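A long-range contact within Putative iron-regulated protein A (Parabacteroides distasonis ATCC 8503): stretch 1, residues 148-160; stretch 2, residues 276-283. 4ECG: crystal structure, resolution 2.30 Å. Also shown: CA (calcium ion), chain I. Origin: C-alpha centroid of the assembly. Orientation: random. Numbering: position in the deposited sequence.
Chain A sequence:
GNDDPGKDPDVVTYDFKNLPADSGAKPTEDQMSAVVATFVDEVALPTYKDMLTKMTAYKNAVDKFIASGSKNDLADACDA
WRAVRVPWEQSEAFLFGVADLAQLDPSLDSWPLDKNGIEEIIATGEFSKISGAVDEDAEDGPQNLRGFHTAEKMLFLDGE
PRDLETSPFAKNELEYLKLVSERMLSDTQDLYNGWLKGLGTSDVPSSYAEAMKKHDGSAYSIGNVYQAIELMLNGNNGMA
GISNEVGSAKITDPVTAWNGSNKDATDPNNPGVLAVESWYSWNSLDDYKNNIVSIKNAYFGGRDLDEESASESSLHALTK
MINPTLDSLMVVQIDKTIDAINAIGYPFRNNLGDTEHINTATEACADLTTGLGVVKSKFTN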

# COMPACT_ATOMS: atom_id res chain seq x y z
N PHE A 148 8.35 -3.51 7.36
CA PHE A 148 7.17 -3.50 8.24
C PHE A 148 6.90 -4.87 8.90
O PHE A 148 6.55 -4.95 10.07
CB PHE A 148 5.91 -3.16 7.48
CG PHE A 148 5.59 -1.71 7.39
CD1 PHE A 148 4.85 -1.11 8.35
CD2 PHE A 148 5.94 -0.99 6.26
CE1 PHE A 148 4.49 0.20 8.25
CE2 PHE A 148 5.58 0.32 6.13
CZ PHE A 148 4.86 0.92 7.15
N HIS A 149 7.08 -5.92 8.15
CA HIS A 149 6.67 -7.23 8.65
C HIS A 149 7.68 -7.88 9.56
O HIS A 149 7.31 -8.72 10.37
CB HIS A 149 6.24 -8.14 7.49
CG HIS A 149 5.06 -7.58 6.72
ND1 HIS A 149 3.85 -7.36 7.29
CD2 HIS A 149 4.95 -7.15 5.42
CE1 HIS A 149 3.03 -6.83 6.39
NE2 HIS A 149 3.70 -6.70 5.24
N THR A 150 8.94 -7.48 9.47
CA THR A 150 9.93 -8.03 10.39
C THR A 150 9.68 -7.35 11.76
O THR A 150 9.66 -8.02 12.78
CB THR A 150 11.39 -7.85 9.90
OG1 THR A 150 11.57 -8.57 8.68
CG2 THR A 150 12.40 -8.37 10.92
N ALA A 151 9.51 -6.03 11.78
CA ALA A 151 9.12 -5.27 12.98
C ALA A 151 7.81 -5.88 13.58
O ALA A 151 7.75 -6.19 14.74
CB ALA A 151 8.96 -3.78 12.64
N GLU A 152 6.83 -6.15 12.72
CA GLU A 152 5.52 -6.69 13.11
C GLU A 152 5.69 -7.98 13.85
O GLU A 152 5.05 -8.20 14.90
CB GLU A 152 4.67 -6.95 11.85
CG GLU A 152 3.19 -7.21 12.09
CD GLU A 152 2.45 -7.82 10.90
OE1 GLU A 152 3.07 -8.13 9.83
OE2 GLU A 152 1.24 -8.02 11.09
N LYS A 153 6.54 -8.84 13.28
CA LYS A 153 6.71 -10.19 13.78
C LYS A 153 7.29 -10.15 15.18
O LYS A 153 6.97 -11.00 15.97
CB LYS A 153 7.62 -11.06 12.88
CG LYS A 153 7.45 -12.56 13.20
CD LYS A 153 8.35 -13.49 12.35
CE LYS A 153 8.15 -14.99 12.65
NZ LYS A 153 8.62 -15.42 14.01
N MSE A 154 8.11 -9.14 15.46
CA MSE A 154 8.75 -8.94 16.76
C MSE A 154 7.89 -8.15 17.75
O MSE A 154 8.12 -8.25 18.94
CB MSE A 154 10.09 -8.23 16.58
CG MSE A 154 11.10 -8.97 15.73
SE MSE A 154 12.70 -7.93 15.26
CE MSE A 154 13.62 -9.39 14.42
N LEU A 155 6.93 -7.35 17.28
CA LEU A 155 6.12 -6.52 18.17
C LEU A 155 4.79 -7.18 18.63
O LEU A 155 4.22 -6.83 19.67
CB LEU A 155 5.79 -5.20 17.47
CG LEU A 155 6.93 -4.23 17.32
CD1 LEU A 155 6.46 -3.07 16.42
CD2 LEU A 155 7.43 -3.73 18.67
N PHE A 156 4.32 -8.11 17.82
CA PHE A 156 2.97 -8.62 17.87
C PHE A 156 2.94 -10.16 17.95
O PHE A 156 3.79 -10.83 17.39
CB PHE A 156 2.19 -8.23 16.58
CG PHE A 156 1.84 -6.79 16.47
CD1 PHE A 156 0.70 -6.26 17.13
CD2 PHE A 156 2.57 -5.94 15.68
CE1 PHE A 156 0.36 -4.94 17.01
CE2 PHE A 156 2.22 -4.60 15.54
CZ PHE A 156 1.13 -4.10 16.23
N LEU A 157 1.94 -10.70 18.62
CA LEU A 157 1.68 -12.14 18.56
C LEU A 157 0.18 -12.36 18.41
O LEU A 157 -0.64 -11.95 19.25
CB LEU A 157 2.20 -12.83 19.81
CG LEU A 157 2.13 -14.36 19.86
CD1 LEU A 157 2.96 -14.95 18.71
CD2 LEU A 157 2.63 -14.82 21.24
N ASP A 158 -0.17 -13.03 17.32
CA ASP A 158 -1.56 -13.24 16.96
C ASP A 158 -2.57 -12.11 17.33
O ASP A 158 -3.57 -12.34 17.97
CB ASP A 158 -2.02 -14.63 17.43
CG ASP A 158 -2.58 -15.47 16.27
OD1 ASP A 158 -2.87 -14.95 15.14
OD2 ASP A 158 -2.70 -16.68 16.50
N GLY A 159 -2.29 -10.90 16.87
CA GLY A 159 -3.18 -9.80 17.01
C GLY A 159 -2.90 -8.82 18.14
O GLY A 159 -3.49 -7.75 18.18
N GLU A 160 -2.01 -9.17 19.04
CA GLU A 160 -1.86 -8.41 20.24
C GLU A 160 -0.42 -8.03 20.39
O GLU A 160 0.45 -8.73 19.88
CB GLU A 160 -2.26 -9.27 21.47
CG GLU A 160 -3.73 -9.60 21.53
CD GLU A 160 -4.18 -10.22 22.84
OE1 GLU A 160 -3.33 -10.75 23.61
OE2 GLU A 160 -5.40 -10.16 23.11
CA CA I . -2.01 -9.72 25.70
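Stretch 2 276-283: VESWYSWN

A carboxylate buried at a contact between distant parts of a chain is rarely left with a single partner, and the packing of residues 276-283 against residues 148-160 illustrates the principle. Glu152, near the end of a helix, directs its side chain toward the second stretch, where OE2 accepts two hydrogen bonds from one residue: from Ser281 OG at 2.6 Å and from the backbone Ser281 N at 2.9 Å. The other oxygen, Glu152 OE1, accepts a bond from His149 ND1 (2.8 Å), one helical turn earlier, and another from water 1 (2.7 Å), which in turn accepts from Tyr280 N at 3.3 Å. With ND1 so engaged, His149 uses the other side of its imidazole to reach across, and NE2 donates to Glu277 OE2 at 2.9 Å. The two carboxylates are thus linked through one histidine ring.

A second polar cluster forms beyond the helix. Phe156 is the first residue to leave helical angles, and Leu157 to Glu160 make a type I' turn whose tip meets the second stretch. Gly159 N donates to Tyr280 O (2.9 Å), while Trp282 NE1 donates almost linearly to Asp158 OD1 (2.9 Å). Here the backbones come closest in register, with Gly159 CA 4.1 Å from Ser281 CA; His149 CA and Ser278 CA are 7.0 Å apart. The pairings therefore advance in the same direction along both stretches, from His149 with Ser278 to Gly159 with Ser281. Stretch 2 itself has no regular helix or strand: it opens with a type II turn from Val276 to Trp279, and Asn283 stands immediately before a helix.

Packing fills the space around these bonds. Tyr280, with the largest area covered by the other stretch, points toward stretch 1 and offers a ring face to the aliphatic part of Lys153, whose CG lies 3.8 Å from the centroid of the Tyr280 ring; the end of the lysine leads away. Ser281 CB sits over a face of Phe156, 3.5 Å from the centroid of that ring, so the serine combines polar and nonpolar contacts. At the turn, Gly159 CA rests 3.6 Å from the centroid of the Trp282 five-membered ring. An ideal CB on Gly159 would lie only 2.7 Å from Trp282 CD2, and the positive phi would also jam it against the preceding carbonyl oxygen. Backbone conformation and close packing thus favour glycine at the same point. Altogether the two stretches bury 665 Å², both sides summed.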

# COMPACT_ATOMS: atom_id res chain seq x y z
N VAL A 276 -1.13 -15.02 4.50
CA VAL A 276 -1.88 -13.75 4.79
C VAL A 276 -0.96 -12.65 5.26
O VAL A 276 -0.43 -12.71 6.36
CB VAL A 276 -3.00 -13.94 5.88
CG1 VAL A 276 -3.66 -12.59 6.26
CG2 VAL A 276 -4.00 -15.01 5.44
N GLU A 277 -0.73 -11.64 4.44
CA GLU A 277 0.05 -10.50 4.85
C GLU A 277 -0.57 -9.75 6.06
O GLU A 277 -1.73 -9.38 6.00
CB GLU A 277 0.18 -9.54 3.65
CG GLU A 277 1.29 -8.50 3.82
CD GLU A 277 1.63 -7.71 2.54
OE1 GLU A 277 1.25 -8.15 1.42
OE2 GLU A 277 2.29 -6.63 2.67
N SER A 278 0.22 -9.51 7.12
CA SER A 278 -0.18 -8.82 8.36
C SER A 278 -1.05 -9.71 9.25
O SER A 278 -1.74 -9.24 10.11
CB SER A 278 -0.91 -7.51 8.12
OG SER A 278 -0.09 -6.64 7.41
N TRP A 279 -0.95 -11.02 9.12
CA TRP A 279 -1.50 -11.87 10.12
C TRP A 279 -0.86 -11.79 11.48
O TRP A 279 -1.49 -12.12 12.48
CB TRP A 279 -1.56 -13.31 9.62
CG TRP A 279 -0.34 -14.17 9.79
CD1 TRP A 279 0.66 -14.41 8.87
CD2 TRP A 279 -0.01 -15.02 10.94
NE1 TRP A 279 1.59 -15.28 9.36
CE2 TRP A 279 1.23 -15.73 10.57
CE3 TRP A 279 -0.58 -15.26 12.16
CZ2 TRP A 279 1.83 -16.63 11.41
CZ3 TRP A 279 0.03 -16.17 13.01
CH2 TRP A 279 1.23 -16.83 12.64
N TYR A 280 0.39 -11.37 11.57
CA TYR A 280 0.99 -11.29 12.92
C TYR A 280 0.19 -10.35 13.82
O TYR A 280 -0.06 -10.65 14.99
CB TYR A 280 2.47 -10.84 12.87
CG TYR A 280 3.38 -11.70 12.00
CD1 TYR A 280 3.23 -13.10 11.95
CD2 TYR A 280 4.39 -11.13 11.26
CE1 TYR A 280 4.09 -13.88 11.16
CE2 TYR A 280 5.21 -11.90 10.46
CZ TYR A 280 5.07 -13.27 10.42
OH TYR A 280 5.92 -14.03 9.58
N SER A 281 -0.25 -9.23 13.25
CA SER A 281 -0.90 -8.18 13.98
C SER A 281 -2.39 -8.10 13.70
O SER A 281 -3.08 -7.25 14.31
CB SER A 281 -0.26 -6.83 13.63
OG SER A 281 -0.46 -6.51 12.28
N TRP A 282 -2.89 -8.95 12.80
CA TRP A 282 -4.30 -8.87 12.34
C TRP A 282 -4.59 -7.50 11.74
O TRP A 282 -5.51 -6.83 12.15
CB TRP A 282 -5.30 -9.13 13.49
CG TRP A 282 -5.25 -10.51 14.13
CD1 TRP A 282 -4.30 -11.50 13.96
CD2 TRP A 282 -6.21 -11.08 15.12
NE1 TRP A 282 -4.59 -12.60 14.73
CE2 TRP A 282 -5.71 -12.42 15.43
CE3 TRP A 282 -7.35 -10.63 15.76
CZ2 TRP A 282 -6.36 -13.26 16.33
CZ3 TRP A 282 -8.00 -11.46 16.68
CH2 TRP A 282 -7.52 -12.75 16.96
N ASN A 283 -3.77 -7.06 10.79
CA ASN A 283 -3.97 -5.77 10.17
C ASN A 283 -4.38 -5.96 8.74
O ASN A 283 -4.41 -5.01 7.99
CB ASN A 283 -2.70 -4.89 10.28
CG ASN A 283 -2.99 -3.39 10.53
OD1 ASN A 283 -3.37 -2.96 11.64
ND2 ASN A 283 -2.69 -2.58 9.52
O HOH W 1 2.26 -10.62 9.01
O HOH W 2 -0.12 -10.80 24.27
O HOH W 3 -1.76 -12.18 25.80
O HOH W 4 -0.64 -9.02 28.00